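Side-chain contacts in Acarbose/maltose binding protein GacH (Streptomyces glaucescens, PDB 3K01), which binds acarbose and an acarbose homolog as the solute receptor of an ABC transporter, and probably maltose as well: residues A42-L47 / K317-A322; E49-E54 / V58-V63; A144-K149 / W262-V267; K149-K154 / G270-D275. All coordinates share one frame; numbering follows the deposited sequence.

How the contacts relate
The four contacts form two pairs. Contacts 1 and 2 have centres about 10 Å apart. They meet where helix 41-49 runs into helix 51-54, and Tyr-318 of contact 1 packs on Gly-50 and Phe-51 of contact 2. Contacts 3 and 4 have centres about 11 Å apart and share Lys-149, where strand 132-148 gives way to helix 149-155. Val-267 of contact 3 also packs on Phe-273 of contact 4. The pairs do not touch: centres of contacts 2 and 4 lie about 45 Å apart. This is consistent with the two lobes of a solute-binding protein, which hold their sugar between them. The contacts described here join secondary-structure elements within each half.

Contact 1: residues A42-L47 / K317-A322; sequences ATYQAL and KYMSSA
Met-319 reaches across to helix 41-49 and touches both Tyr-44 and Leu-47. Its CB and CG carry the chain off helix 309-320 without meeting the other helix. The chain then bends twice, at chi2 (-65°) and at chi3 (-77°). Met-319 SD comes next and lies 4.1 Å from Leu-47 O. The methyl Met-319 CE is the tip: it sits 4.0 Å from Tyr-44 CD1, at an oblique approach to the ring. Met-319 CE also lies 4.4 Å from Leu-47 CB. The double bend thus turns the tip toward two neighbouring side chains of helix 41-49.

Tyr-318 makes the polar link. Its OH donates to Leu-47 O at 2.7 Å. The acceptor lies in the plane of the phenol ring, at its edge, and the donor is tilted 16° from the carbonyl plane. Tyr-318 O takes two donors of Ser-321, the backbone N and OG, the latter at 2.7 Å. Ser-321 is also the N-cap of helix 322-332, with OG bonded to Val-324 N. Leu-47 and Tyr-44 both touch Thr-328 of that next helix, and Met-319 rests on Phe-32 of strand 28-34. This is helix-to-helix packing beside the central sheet, as in the alpha/beta lobes of solute-binding proteins.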
loop_
_atom_site.group_PDB
_atom_site.type_symbol
_atom_site.label_atom_id
_atom_site.label_comp_id
_atom_site.label_asym_id
_atom_site.label_seq_id
_atom_site.Cartn_x
_atom_site.Cartn_y
_atom_site.Cartn_z
ATOM N N ALA A 42 -20.744 4.931 -2.571
ATOM C CA ALA A 42 -21.852 5.096 -3.533
ATOM C C ALA A 42 -21.404 4.709 -4.942
ATOM O O ALA A 42 -22.118 4.025 -5.669
ATOM C CB ALA A 42 -22.412 6.534 -3.520
ATOM N N THR A 43 -20.205 5.139 -5.316
ATOM C CA THR A 43 -19.665 4.812 -6.630
ATOM C C THR A 43 -19.419 3.314 -6.753
ATOM O O THR A 43 -19.774 2.703 -7.782
ATOM C CB THR A 43 -18.357 5.576 -6.893
ATOM O OG1 THR A 43 -18.641 6.979 -6.932
ATOM C CG2 THR A 43 -17.702 5.161 -8.205
ATOM N N TYR A 44 -18.810 2.723 -5.728
ATOM C CA TYR A 44 -18.531 1.294 -5.820
ATOM C C TYR A 44 -19.811 0.451 -5.843
ATOM O O TYR A 44 -19.845 -0.576 -6.543
ATOM C CB TYR A 44 -17.573 0.834 -4.722
ATOM C CG TYR A 44 -16.107 0.801 -5.141
ATOM C CD1 TYR A 44 -15.691 0.059 -6.244
ATOM C CD2 TYR A 44 -15.135 1.504 -4.432
ATOM C CE1 TYR A 44 -14.337 -0.000 -6.620
ATOM C CE2 TYR A 44 -13.794 1.435 -4.790
ATOM C CZ TYR A 44 -13.407 0.685 -5.882
ATOM O OH TYR A 44 -12.071 0.592 -6.226
ATOM N N GLN A 45 -20.850 0.854 -5.098
ATOM C CA GLN A 45 -22.123 0.155 -5.159
ATOM C C GLN A 45 -22.705 0.230 -6.565
ATOM O O GLN A 45 -23.203 -0.771 -7.088
ATOM C CB GLN A 45 -23.113 0.707 -4.134
ATOM C CG GLN A 45 -24.456 -0.020 -4.221
ATOM C CD GLN A 45 -25.411 0.234 -3.078
ATOM O OE1 GLN A 45 -26.495 -0.363 -3.046
ATOM N NE2 GLN A 45 -25.032 1.089 -2.144
ATOM N N ALA A 46 -22.649 1.405 -7.187
ATOM C CA ALA A 46 -23.167 1.542 -8.547
ATOM C C ALA A 46 -22.369 0.693 -9.525
ATOM O O ALA A 46 -22.943 0.055 -10.420
ATOM C CB ALA A 46 -23.191 2.999 -8.971
ATOM N N LEU A 47 -21.034 0.678 -9.377
ATOM C CA LEU A 47 -20.209 -0.160 -10.253
ATOM C C LEU A 47 -20.555 -1.638 -10.057
ATOM O O LEU A 47 -20.754 -2.361 -11.035
ATOM C CB LEU A 47 -18.716 0.080 -9.974
ATOM C CG LEU A 47 -18.174 1.432 -10.420
ATOM C CD1 LEU A 47 -16.762 1.665 -9.900
ATOM C CD2 LEU A 47 -18.193 1.501 -11.934
ATOM N N LYS A 317 -13.964 -10.708 -12.464
ATOM C CA LYS A 317 -13.435 -10.306 -13.752
ATOM C C LYS A 317 -13.983 -8.935 -14.162
ATOM O O LYS A 317 -13.216 -8.061 -14.600
ATOM C CB LYS A 317 -13.733 -11.362 -14.831
ATOM C CG LYS A 317 -13.411 -10.936 -16.239
ATOM C CD LYS A 317 -13.852 -12.034 -17.198
ATOM C CE LYS A 317 -13.573 -11.619 -18.611
ATOM N NZ LYS A 317 -14.029 -12.655 -19.588
ATOM N N TYR A 318 -15.293 -8.752 -14.033
ATOM C CA TYR A 318 -15.909 -7.462 -14.309
ATOM C C TYR A 318 -15.339 -6.342 -13.433
ATOM O O TYR A 318 -14.949 -5.290 -13.954
ATOM C CB TYR A 318 -17.421 -7.593 -14.120
ATOM C CG TYR A 318 -18.152 -6.277 -13.998
ATOM C CD1 TYR A 318 -18.415 -5.491 -15.120
ATOM C CD2 TYR A 318 -18.554 -5.815 -12.750
ATOM C CE1 TYR A 318 -19.085 -4.276 -14.994
ATOM C CE2 TYR A 318 -19.219 -4.600 -12.617
ATOM C CZ TYR A 318 -19.469 -3.855 -13.740
ATOM O OH TYR A 318 -20.123 -2.625 -13.603
ATOM N N MET A 319 -15.246 -6.560 -12.128
ATOM C CA MET A 319 -14.782 -5.474 -11.276
ATOM C C MET A 319 -13.304 -5.162 -11.487
ATOM O O MET A 319 -12.866 -4.030 -11.218
ATOM C CB MET A 319 -15.060 -5.810 -9.834
ATOM C CG MET A 319 -16.534 -5.849 -9.453
ATOM S SD MET A 319 -17.351 -4.231 -9.574
ATOM C CE MET A 319 -16.790 -3.368 -8.079
ATOM N N SER A 320 -12.522 -6.136 -11.955
ATOM C CA SER A 320 -11.088 -5.948 -12.237
ATOM C C SER A 320 -10.833 -5.436 -13.652
ATOM O O SER A 320 -9.689 -5.140 -14.007
ATOM C CB SER A 320 -10.336 -7.270 -12.012
ATOM O OG SER A 320 -8.921 -7.135 -12.147
ATOM N N SER A 321 -11.892 -5.342 -14.456
ATOM C CA SER A 321 -11.752 -5.008 -15.880
ATOM C C SER A 321 -11.216 -3.595 -16.121
ATOM O O SER A 321 -11.381 -2.699 -15.267
ATOM C CB SER A 321 -13.101 -5.167 -16.604
ATOM O OG SER A 321 -14.019 -4.153 -16.212
ATOM N N ALA A 322 -10.616 -3.390 -17.288
ATOM C CA ALA A 322 -10.127 -2.063 -17.620
ATOM C C ALA A 322 -11.241 -1.035 -17.540
ATOM O O ALA A 322 -11.040 0.083 -17.051
ATOM C CB ALA A 322 -9.501 -2.052 -19.001
#

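Contact 2: residues E49-E54 / V58-V63; sequences EGFEKE and VDVKYV
Phe-51 turns the CD2-CE2 side of its ring to Val-58 and Val-60 of strand 58-64. Val-58 CG1 sits at the ring edge, in plane, 3.8 Å from Phe-51 CE2. Val-60 CG2 comes obliquely to Phe-51 CD2 at 3.8 Å, the two side chains crossing at about a right angle. With CG opposite the backbone N (chi1 -177°), the ring swings toward the strand, and Phe-315 of helix 309-320 meets it edge-to-face. Helices 41-49 and 51-54 link two parallel neighbours, strands 28-34 and 58-64, so the contact belongs to a beta-alpha-beta crossover. Asp-59 and Lys-61 bond their backbones to strand 28-34; Val-60 and Tyr-62 use the other edge.

Glu-52, extended beyond CG, slants across to the strand, and its OE2 accepts a bond from Val-60 N at 2.9 Å through the anti lone pair. A water donates to both Glu-52 OE2 and Val-60 O. A second water donates to Val-60 O and to Glu-49 OE2, the latter at 2.7 Å, and accepts from Tyr-62 N. Val-60 O thus takes two waters. Glu-52 OE2 is also 4.0 Å from Asp-59 OD1, a like-charge pair whose repulsion the Val-60 N-H and the water probably offset.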
loop_
_atom_site.group_PDB
_atom_site.type_symbol
_atom_site.label_atom_id
_atom_site.label_comp_id
_atom_site.label_asym_id
_atom_site.label_seq_id
_atom_site.Cartn_x
_atom_site.Cartn_y
_atom_site.Cartn_z
ATOM N N GLU A 49 -23.331 -2.998 -8.940
ATOM C CA GLU A 49 -24.666 -3.289 -9.422
ATOM C C GLU A 49 -24.721 -3.226 -10.950
ATOM O O GLU A 49 -25.580 -3.862 -11.568
ATOM C CB GLU A 49 -25.711 -2.396 -8.723
ATOM C CG GLU A 49 -25.887 -2.771 -7.249
ATOM C CD GLU A 49 -26.756 -1.823 -6.434
ATOM O OE1 GLU A 49 -27.124 -0.746 -6.957
ATOM O OE2 GLU A 49 -27.023 -2.142 -5.248
ATOM N N GLY A 50 -23.795 -2.495 -11.573
ATOM C CA GLY A 50 -23.685 -2.458 -13.015
ATOM C C GLY A 50 -23.425 -3.827 -13.636
ATOM O O GLY A 50 -23.662 -4.019 -14.835
ATOM N N PHE A 51 -22.929 -4.780 -12.850
ATOM C CA PHE A 51 -22.740 -6.154 -13.344
ATOM C C PHE A 51 -24.066 -6.694 -13.891
ATOM O O PHE A 51 -24.091 -7.499 -14.844
ATOM C CB PHE A 51 -22.228 -7.028 -12.196
ATOM C CG PHE A 51 -21.917 -8.453 -12.579
ATOM C CD1 PHE A 51 -20.830 -8.755 -13.385
ATOM C CD2 PHE A 51 -22.684 -9.497 -12.071
ATOM C CE1 PHE A 51 -20.513 -10.078 -13.703
ATOM C CE2 PHE A 51 -22.386 -10.835 -12.384
ATOM C CZ PHE A 51 -21.278 -11.121 -13.204
ATOM N N GLU A 52 -25.165 -6.233 -13.304
ATOM C CA GLU A 52 -26.491 -6.742 -13.663
ATOM C C GLU A 52 -26.942 -6.295 -15.049
ATOM O O GLU A 52 -27.846 -6.913 -15.610
ATOM C CB GLU A 52 -27.513 -6.318 -12.628
ATOM C CG GLU A 52 -27.224 -6.843 -11.244
ATOM C CD GLU A 52 -28.157 -6.290 -10.197
ATOM O OE1 GLU A 52 -28.770 -5.218 -10.447
ATOM O OE2 GLU A 52 -28.296 -6.911 -9.122
ATOM N N LYS A 53 -26.347 -5.231 -15.591
ATOM C CA LYS A 53 -26.656 -4.790 -16.957
ATOM C C LYS A 53 -26.357 -5.892 -17.963
ATOM O O LYS A 53 -27.212 -6.224 -18.793
ATOM C CB LYS A 53 -25.888 -3.515 -17.315
ATOM C CG LYS A 53 -26.363 -2.307 -16.521
ATOM C CD LYS A 53 -25.383 -1.129 -16.583
ATOM C CE LYS A 53 -25.898 0.070 -15.766
ATOM N NZ LYS A 53 -25.936 -0.198 -14.288
ATOM N N GLU A 54 -25.161 -6.475 -17.891
ATOM C CA GLU A 54 -24.819 -7.544 -18.813
ATOM C C GLU A 54 -25.224 -8.924 -18.296
ATOM O O GLU A 54 -25.129 -9.893 -19.041
ATOM C CB GLU A 54 -23.343 -7.513 -19.190
ATOM C CG GLU A 54 -22.429 -7.584 -17.997
ATOM C CD GLU A 54 -21.773 -6.266 -17.678
ATOM O OE1 GLU A 54 -22.453 -5.352 -17.138
ATOM O OE2 GLU A 54 -20.560 -6.162 -17.968
ATOM N N VAL A 58 -28.494 -12.258 -12.524
ATOM C CA VAL A 58 -27.710 -12.242 -11.285
ATOM C C VAL A 58 -28.182 -11.124 -10.362
ATOM O O VAL A 58 -28.370 -9.984 -10.794
ATOM C CB VAL A 58 -26.200 -12.102 -11.585
ATOM C CG1 VAL A 58 -25.382 -12.023 -10.283
ATOM C CG2 VAL A 58 -25.724 -13.270 -12.425
ATOM N N ASP A 59 -28.389 -11.474 -9.099
ATOM C CA ASP A 59 -28.722 -10.498 -8.069
ATOM C C ASP A 59 -27.427 -10.132 -7.334
ATOM O O ASP A 59 -26.932 -10.917 -6.512
ATOM C CB ASP A 59 -29.724 -11.118 -7.087
ATOM C CG ASP A 59 -30.170 -10.163 -5.985
ATOM O OD1 ASP A 59 -29.893 -8.935 -6.043
ATOM O OD2 ASP A 59 -30.812 -10.667 -5.041
ATOM N N VAL A 60 -26.887 -8.958 -7.636
ATOM C CA VAL A 60 -25.745 -8.438 -6.882
ATOM C C VAL A 60 -26.210 -7.802 -5.574
ATOM O O VAL A 60 -26.998 -6.839 -5.585
ATOM C CB VAL A 60 -24.942 -7.425 -7.692
ATOM C CG1 VAL A 60 -23.809 -6.804 -6.838
ATOM C CG2 VAL A 60 -24.363 -8.085 -8.944
ATOM N N LYS A 61 -25.728 -8.335 -4.457
ATOM C CA LYS A 61 -26.011 -7.786 -3.133
ATOM C C LYS A 61 -24.755 -7.114 -2.595
ATOM O O LYS A 61 -23.847 -7.772 -2.052
ATOM C CB LYS A 61 -26.514 -8.876 -2.185
ATOM C CG LYS A 61 -27.784 -9.574 -2.682
ATOM C CD LYS A 61 -28.345 -10.557 -1.668
ATOM C CE LYS A 61 -29.786 -10.913 -2.057
ATOM N NZ LYS A 61 -30.287 -12.167 -1.434
ATOM N N TYR A 62 -24.720 -5.800 -2.766
ATOM C CA TYR A 62 -23.625 -4.964 -2.294
ATOM C C TYR A 62 -23.742 -4.720 -0.792
ATOM O O TYR A 62 -24.816 -4.318 -0.313
ATOM C CB TYR A 62 -23.679 -3.620 -3.006
ATOM C CG TYR A 62 -22.644 -2.671 -2.486
ATOM C CD1 TYR A 62 -21.356 -2.666 -3.023
ATOM C CD2 TYR A 62 -22.914 -1.824 -1.398
ATOM C CE1 TYR A 62 -20.377 -1.819 -2.524
ATOM C CE2 TYR A 62 -21.942 -0.967 -0.899
ATOM C CZ TYR A 62 -20.681 -0.985 -1.450
ATOM O OH TYR A 62 -19.711 -0.149 -0.936
ATOM N N VAL A 63 -22.650 -4.920 -0.052
ATOM C CA VAL A 63 -22.588 -4.579 1.358
ATOM C C VAL A 63 -21.303 -3.808 1.618
ATOM O O VAL A 63 -20.220 -4.258 1.219
ATOM C CB VAL A 63 -22.585 -5.846 2.221
ATOM C CG1 VAL A 63 -22.562 -5.486 3.702
ATOM C CG2 VAL A 63 -23.806 -6.732 1.899
HETATM O O HOH W 1 -26.985 -4.523 -4.057
HETATM O O HOH W 2 -28.890 -5.330 -7.036
#

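Contact 3: residues A144-K149 / W262-V267; sequences ALFYNK and WAIEDV
Ala-263 O accepts a bond from Val-267 N at 3.0 Å. This helical bond brings the side chains of both residues to one side, toward Phe-146. No polar bond crosses between 144-149 and 262-267, and the contact is apolar and buried.

The ring of Phe-146 carries all of it. CG stands opposite the carbonyl carbon (chi1 -74°), and the ring reaches from the strand to the start of the helix. Its leading atoms, CE1 and CZ, do most of the touching. Ile-264 comes closest, with CD1 at 3.6 Å from Phe-146 CE1. Its CG1 backs this up at 4.1 Å from Phe-146 CZ. Val-267 adds the branch that lies beside its own backbone N: CG2 is 4.0 Å from Phe-146 CE1. Ala-263 CB is the third partner, 4.2 Å from Phe-146 CZ. All three approach obliquely, Ile-264 CD1 from one side of the ring plane, Val-267 CG2 and Ala-263 CB from the other.

More apolar groups close in. Leu-279 touches Phe-146, Ile-264 and Val-267, and Met-257 touches Phe-146 and Val-267. Ile-264 also packs on Met-352 and Phe-356 of helix 351-360.

Strand 132-148 runs antiparallel to strands 254-259 and 279-283 and pairs with both. Helix 264-268 lies between these two in the chain. The arrangement is a beta-alpha-beta crossover that passes over a middle strand, with Phe-146 of that strand packed under the helix, as expected in an alpha/beta lobe of a solute-binding protein.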
loop_
_atom_site.group_PDB
_atom_site.type_symbol
_atom_site.label_atom_id
_atom_site.label_comp_id
_atom_site.label_asym_id
_atom_site.label_seq_id
_atom_site.Cartn_x
_atom_site.Cartn_y
_atom_site.Cartn_z
ATOM N N ALA A 144 5.327 7.882 -0.960
ATOM C CA ALA A 144 6.006 8.792 -1.869
ATOM C C ALA A 144 6.565 9.958 -1.073
ATOM O O ALA A 144 6.115 10.213 0.040
ATOM C CB ALA A 144 5.021 9.306 -2.937
ATOM N N LEU A 145 7.547 10.646 -1.653
ATOM C CA LEU A 145 8.099 11.846 -1.020
ATOM C C LEU A 145 7.261 13.072 -1.415
ATOM O O LEU A 145 7.252 13.472 -2.580
ATOM C CB LEU A 145 9.531 12.024 -1.484
ATOM C CG LEU A 145 10.291 13.181 -0.816
ATOM C CD1 LEU A 145 10.543 12.938 0.646
ATOM C CD2 LEU A 145 11.590 13.416 -1.583
ATOM N N PHE A 146 6.555 13.637 -0.446
ATOM C CA PHE A 146 5.834 14.902 -0.636
ATOM C C PHE A 146 6.804 16.050 -0.364
ATOM O O PHE A 146 7.617 15.988 0.563
ATOM C CB PHE A 146 4.708 15.043 0.387
ATOM C CG PHE A 146 3.496 14.181 0.156
ATOM C CD1 PHE A 146 2.245 14.725 0.362
ATOM C CD2 PHE A 146 3.568 12.824 -0.181
ATOM C CE1 PHE A 146 1.081 13.980 0.227
ATOM C CE2 PHE A 146 2.400 12.069 -0.339
ATOM C CZ PHE A 146 1.154 12.667 -0.143
ATOM N N TYR A 147 6.722 17.118 -1.142
ATOM C CA TYR A 147 7.597 18.260 -0.916
ATOM C C TYR A 147 6.860 19.575 -1.142
ATOM O O TYR A 147 5.943 19.690 -1.958
ATOM C CB TYR A 147 8.892 18.186 -1.754
ATOM C CG TYR A 147 8.719 18.100 -3.243
ATOM C CD1 TYR A 147 8.508 16.870 -3.871
ATOM C CD2 TYR A 147 8.811 19.257 -4.035
ATOM C CE1 TYR A 147 8.373 16.794 -5.242
ATOM C CE2 TYR A 147 8.676 19.179 -5.388
ATOM C CZ TYR A 147 8.463 17.948 -5.978
ATOM O OH TYR A 147 8.316 17.851 -7.356
ATOM N N ASN A 148 7.289 20.578 -0.381
ATOM C CA ASN A 148 6.816 21.949 -0.481
ATOM C C ASN A 148 7.642 22.635 -1.559
ATOM O O ASN A 148 8.838 22.895 -1.389
ATOM C CB ASN A 148 7.009 22.609 0.891
ATOM C CG ASN A 148 6.456 24.028 0.975
ATOM O OD1 ASN A 148 5.863 24.427 2.032
ATOM N ND2 ASN A 148 6.687 24.809 -0.047
ATOM N N LYS A 149 7.005 22.921 -2.695
ATOM C CA LYS A 149 7.754 23.467 -3.832
ATOM C C LYS A 149 8.387 24.807 -3.512
ATOM O O LYS A 149 9.533 25.040 -3.875
ATOM C CB LYS A 149 6.876 23.572 -5.076
ATOM C CG LYS A 149 6.514 22.221 -5.669
ATOM C CD LYS A 149 5.668 22.367 -6.928
ATOM C CE LYS A 149 5.314 21.006 -7.499
ATOM N NZ LYS A 149 4.951 21.059 -8.950
ATOM N N TRP A 262 -3.764 8.834 0.496
ATOM C CA TRP A 262 -4.745 9.147 1.525
ATOM C C TRP A 262 -4.458 10.475 2.231
ATOM O O TRP A 262 -5.325 10.991 2.945
ATOM C CB TRP A 262 -4.812 8.010 2.574
ATOM C CG TRP A 262 -3.481 7.701 3.135
ATOM C CD1 TRP A 262 -2.859 8.352 4.164
ATOM C CD2 TRP A 262 -2.569 6.693 2.689
ATOM N NE1 TRP A 262 -1.613 7.815 4.384
ATOM C CE2 TRP A 262 -1.417 6.784 3.496
ATOM C CE3 TRP A 262 -2.613 5.719 1.687
ATOM C CZ2 TRP A 262 -0.303 5.939 3.329
ATOM C CZ3 TRP A 262 -1.501 4.856 1.530
ATOM C CH2 TRP A 262 -0.358 4.991 2.336
ATOM N N ALA A 263 -3.259 11.027 2.061
ATOM C CA ALA A 263 -2.874 12.301 2.708
ATOM C C ALA A 263 -3.143 13.551 1.881
ATOM O O ALA A 263 -3.025 14.667 2.396
ATOM C CB ALA A 263 -1.415 12.280 3.100
ATOM N N ILE A 264 -3.383 13.383 0.583
ATOM C CA ILE A 264 -3.436 14.517 -0.352
ATOM C C ILE A 264 -4.492 15.554 0.022
ATOM O O ILE A 264 -4.187 16.743 0.050
ATOM C CB ILE A 264 -3.614 14.007 -1.797
ATOM C CG1 ILE A 264 -2.344 13.272 -2.279
ATOM C CG2 ILE A 264 -3.982 15.158 -2.735
ATOM C CD1 ILE A 264 -1.158 14.151 -2.558
ATOM N N GLU A 265 -5.706 15.121 0.302
ATOM C CA GLU A 265 -6.739 16.106 0.607
ATOM C C GLU A 265 -6.422 16.872 1.888
ATOM O O GLU A 265 -6.604 18.098 1.951
ATOM C CB GLU A 265 -8.125 15.458 0.634
ATOM C CG GLU A 265 -8.576 15.042 -0.771
ATOM C CD GLU A 265 -8.616 16.213 -1.750
ATOM O OE1 GLU A 265 -9.249 17.234 -1.412
ATOM O OE2 GLU A 265 -8.001 16.141 -2.842
ATOM N N ASP A 266 -5.924 16.182 2.911
ATOM C CA ASP A 266 -5.550 16.874 4.126
ATOM C C ASP A 266 -4.436 17.895 3.865
ATOM O O ASP A 266 -4.463 19.014 4.397
ATOM C CB ASP A 266 -5.144 15.860 5.206
ATOM C CG ASP A 266 -4.884 16.513 6.554
ATOM O OD1 ASP A 266 -5.665 17.381 6.991
ATOM O OD2 ASP A 266 -3.871 16.171 7.194
ATOM N N VAL A 267 -3.451 17.530 3.048
ATOM C CA VAL A 267 -2.356 18.457 2.754
ATOM C C VAL A 267 -2.914 19.709 2.088
ATOM O O VAL A 267 -2.502 20.835 2.384
ATOM C CB VAL A 267 -1.259 17.801 1.872
ATOM C CG1 VAL A 267 -0.340 18.880 1.276
ATOM C CG2 VAL A 267 -0.499 16.761 2.702
#

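Contact 4: residues K149-K154 / G270-D275; sequences KELLTK and GARFKD
Glu-150, in the first turn of helix 149-155, faces Arg-272 with their CA atoms 9.0 Å apart, and Arg-272 lies in a type I beta turn from Gly-270 to Phe-273. Opposite charges face each other and probably attract, but they stop short of a salt bridge: Glu-150 OE1 is 4.0 Å from Arg-272 NH1. A water bridges them. It donates to Glu-150 OE1 at 2.9 Å and accepts from Arg-272 NH1 at 2.8 Å, in the guanidinium plane at its edge. Carboxylate and guanidinium are close to coplanar, 20° apart. Glu-150 bends at chi2 (-92°) to bring its acid group round, while Arg-272 stays extended from CG to NE. Leu-151 CD2 makes a loose van der Waals contact, 4.2 Å from Arg-272 NH1. Arg-272 NE, nearer the stem, donates to Ser-251 O.

Asn-278, just before strand 279-283, joins both sides: it accepts from Glu-150 N and donates to Arg-272 O. Leu-151 packs on Ala-255 of strand 254-259 and on Thr-177 of helix 163-177. The contact ties the start of helix 149-155 to the loop between helix 264-268 and strand 279-283, beside the end of strand 132-148.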
loop_
_atom_site.group_PDB
_atom_site.type_symbol
_atom_site.label_atom_id
_atom_site.label_comp_id
_atom_site.label_asym_id
_atom_site.label_seq_id
_atom_site.Cartn_x
_atom_site.Cartn_y
_atom_site.Cartn_z
ATOM N N LYS A 149 7.005 22.921 -2.695
ATOM C CA LYS A 149 7.754 23.467 -3.832
ATOM C C LYS A 149 8.387 24.807 -3.512
ATOM O O LYS A 149 9.533 25.040 -3.875
ATOM C CB LYS A 149 6.876 23.572 -5.076
ATOM C CG LYS A 149 6.514 22.221 -5.669
ATOM C CD LYS A 149 5.668 22.367 -6.928
ATOM C CE LYS A 149 5.314 21.006 -7.499
ATOM N NZ LYS A 149 4.951 21.059 -8.950
ATOM N N GLU A 150 7.666 25.673 -2.805
ATOM C CA GLU A 150 8.174 27.004 -2.510
ATOM C C GLU A 150 9.384 26.932 -1.595
ATOM O O GLU A 150 10.327 27.696 -1.767
ATOM C CB GLU A 150 7.084 27.873 -1.912
ATOM C CG GLU A 150 7.518 29.314 -1.704
ATOM C CD GLU A 150 8.087 29.598 -0.337
ATOM O OE1 GLU A 150 7.865 28.850 0.655
ATOM O OE2 GLU A 150 8.788 30.637 -0.230
ATOM N N LEU A 151 9.363 26.050 -0.585
ATOM C CA LEU A 151 10.531 25.959 0.287
ATOM C C LEU A 151 11.740 25.421 -0.451
ATOM O O LEU A 151 12.859 25.914 -0.279
ATOM C CB LEU A 151 10.230 25.124 1.537
ATOM C CG LEU A 151 9.252 25.754 2.539
ATOM C CD1 LEU A 151 8.948 24.745 3.659
ATOM C CD2 LEU A 151 9.818 27.041 3.149
ATOM N N LEU A 152 11.540 24.430 -1.309
ATOM C CA LEU A 152 12.685 23.928 -2.072
ATOM C C LEU A 152 13.189 24.976 -3.064
ATOM O O LEU A 152 14.403 25.127 -3.252
ATOM C CB LEU A 152 12.379 22.614 -2.789
ATOM C CG LEU A 152 12.600 21.318 -1.969
ATOM C CD1 LEU A 152 11.703 21.223 -0.733
ATOM C CD2 LEU A 152 12.440 20.086 -2.849
ATOM N N THR A 153 12.270 25.722 -3.669
ATOM C CA THR A 153 12.651 26.751 -4.638
ATOM C C THR A 153 13.395 27.856 -3.921
ATOM O O THR A 153 14.459 28.308 -4.399
ATOM C CB THR A 153 11.404 27.304 -5.332
ATOM O OG1 THR A 153 10.813 26.255 -6.071
ATOM C CG2 THR A 153 11.776 28.419 -6.325
ATOM N N LYS A 154 12.893 28.294 -2.766
ATOM C CA LYS A 154 13.557 29.352 -2.021
ATOM C C LYS A 154 14.969 28.907 -1.652
ATOM O O LYS A 154 15.921 29.707 -1.736
ATOM C CB LYS A 154 12.742 29.744 -0.795
ATOM C CG LYS A 154 13.368 30.871 0.005
ATOM C CD LYS A 154 12.322 31.578 0.832
ATOM C CE LYS A 154 12.810 32.960 1.292
ATOM N NZ LYS A 154 12.562 34.024 0.289
ATOM N N GLY A 270 -3.924 22.517 4.168
ATOM C CA GLY A 270 -2.857 23.082 4.995
ATOM C C GLY A 270 -2.529 24.517 4.666
ATOM O O GLY A 270 -2.708 24.964 3.515
ATOM N N ALA A 271 -1.990 25.226 5.643
ATOM C CA ALA A 271 -1.787 26.651 5.491
ATOM C C ALA A 271 -0.783 26.998 4.408
ATOM O O ALA A 271 -0.872 28.077 3.819
ATOM C CB ALA A 271 -1.368 27.269 6.801
ATOM N N ARG A 272 0.160 26.105 4.108
ATOM C CA ARG A 272 1.127 26.403 3.054
ATOM C C ARG A 272 0.718 25.865 1.694
ATOM O O ARG A 272 1.477 25.990 0.728
ATOM C CB ARG A 272 2.520 25.955 3.480
ATOM C CG ARG A 272 3.135 27.004 4.442
ATOM C CD ARG A 272 4.477 26.603 4.812
ATOM N NE ARG A 272 4.995 27.498 5.821
ATOM C CZ ARG A 272 5.812 28.489 5.541
ATOM N NH1 ARG A 272 6.162 28.729 4.278
ATOM N NH2 ARG A 272 6.264 29.275 6.515
ATOM N N PHE A 273 -0.503 25.331 1.598
ATOM C CA PHE A 273 -0.994 24.712 0.358
ATOM C C PHE A 273 -2.338 25.231 -0.142
ATOM O O PHE A 273 -3.051 24.521 -0.855
ATOM C CB PHE A 273 -0.968 23.169 0.484
ATOM C CG PHE A 273 0.405 22.660 0.796
ATOM C CD1 PHE A 273 1.338 22.476 -0.220
ATOM C CD2 PHE A 273 0.819 22.494 2.119
ATOM C CE1 PHE A 273 2.632 22.069 0.034
ATOM C CE2 PHE A 273 2.138 22.095 2.386
ATOM C CZ PHE A 273 3.043 21.896 1.338
ATOM N N LYS A 274 -2.639 26.476 0.223
ATOM C CA LYS A 274 -3.784 27.188 -0.374
ATOM C C LYS A 274 -3.746 27.058 -1.902
ATOM O O LYS A 274 -4.768 26.799 -2.528
ATOM C CB LYS A 274 -3.789 28.660 0.036
ATOM C CG LYS A 274 -4.194 28.903 1.496
ATOM C CD LYS A 274 -4.065 30.391 1.889
ATOM C CE LYS A 274 -2.675 30.971 1.569
ATOM N NZ LYS A 274 -2.440 32.331 2.128
ATOM N N ASP A 275 -2.553 27.211 -2.478
ATOM C CA ASP A 275 -2.292 26.888 -3.880
ATOM C C ASP A 275 -1.815 25.442 -3.924
ATOM O O ASP A 275 -0.676 25.148 -3.517
ATOM C CB ASP A 275 -1.207 27.838 -4.409
ATOM C CG ASP A 275 -0.850 27.610 -5.888
ATOM O OD1 ASP A 275 -1.361 26.679 -6.547
ATOM O OD2 ASP A 275 -0.020 28.405 -6.397
HETATM O O HOH W 3 5.672 27.443 1.816
#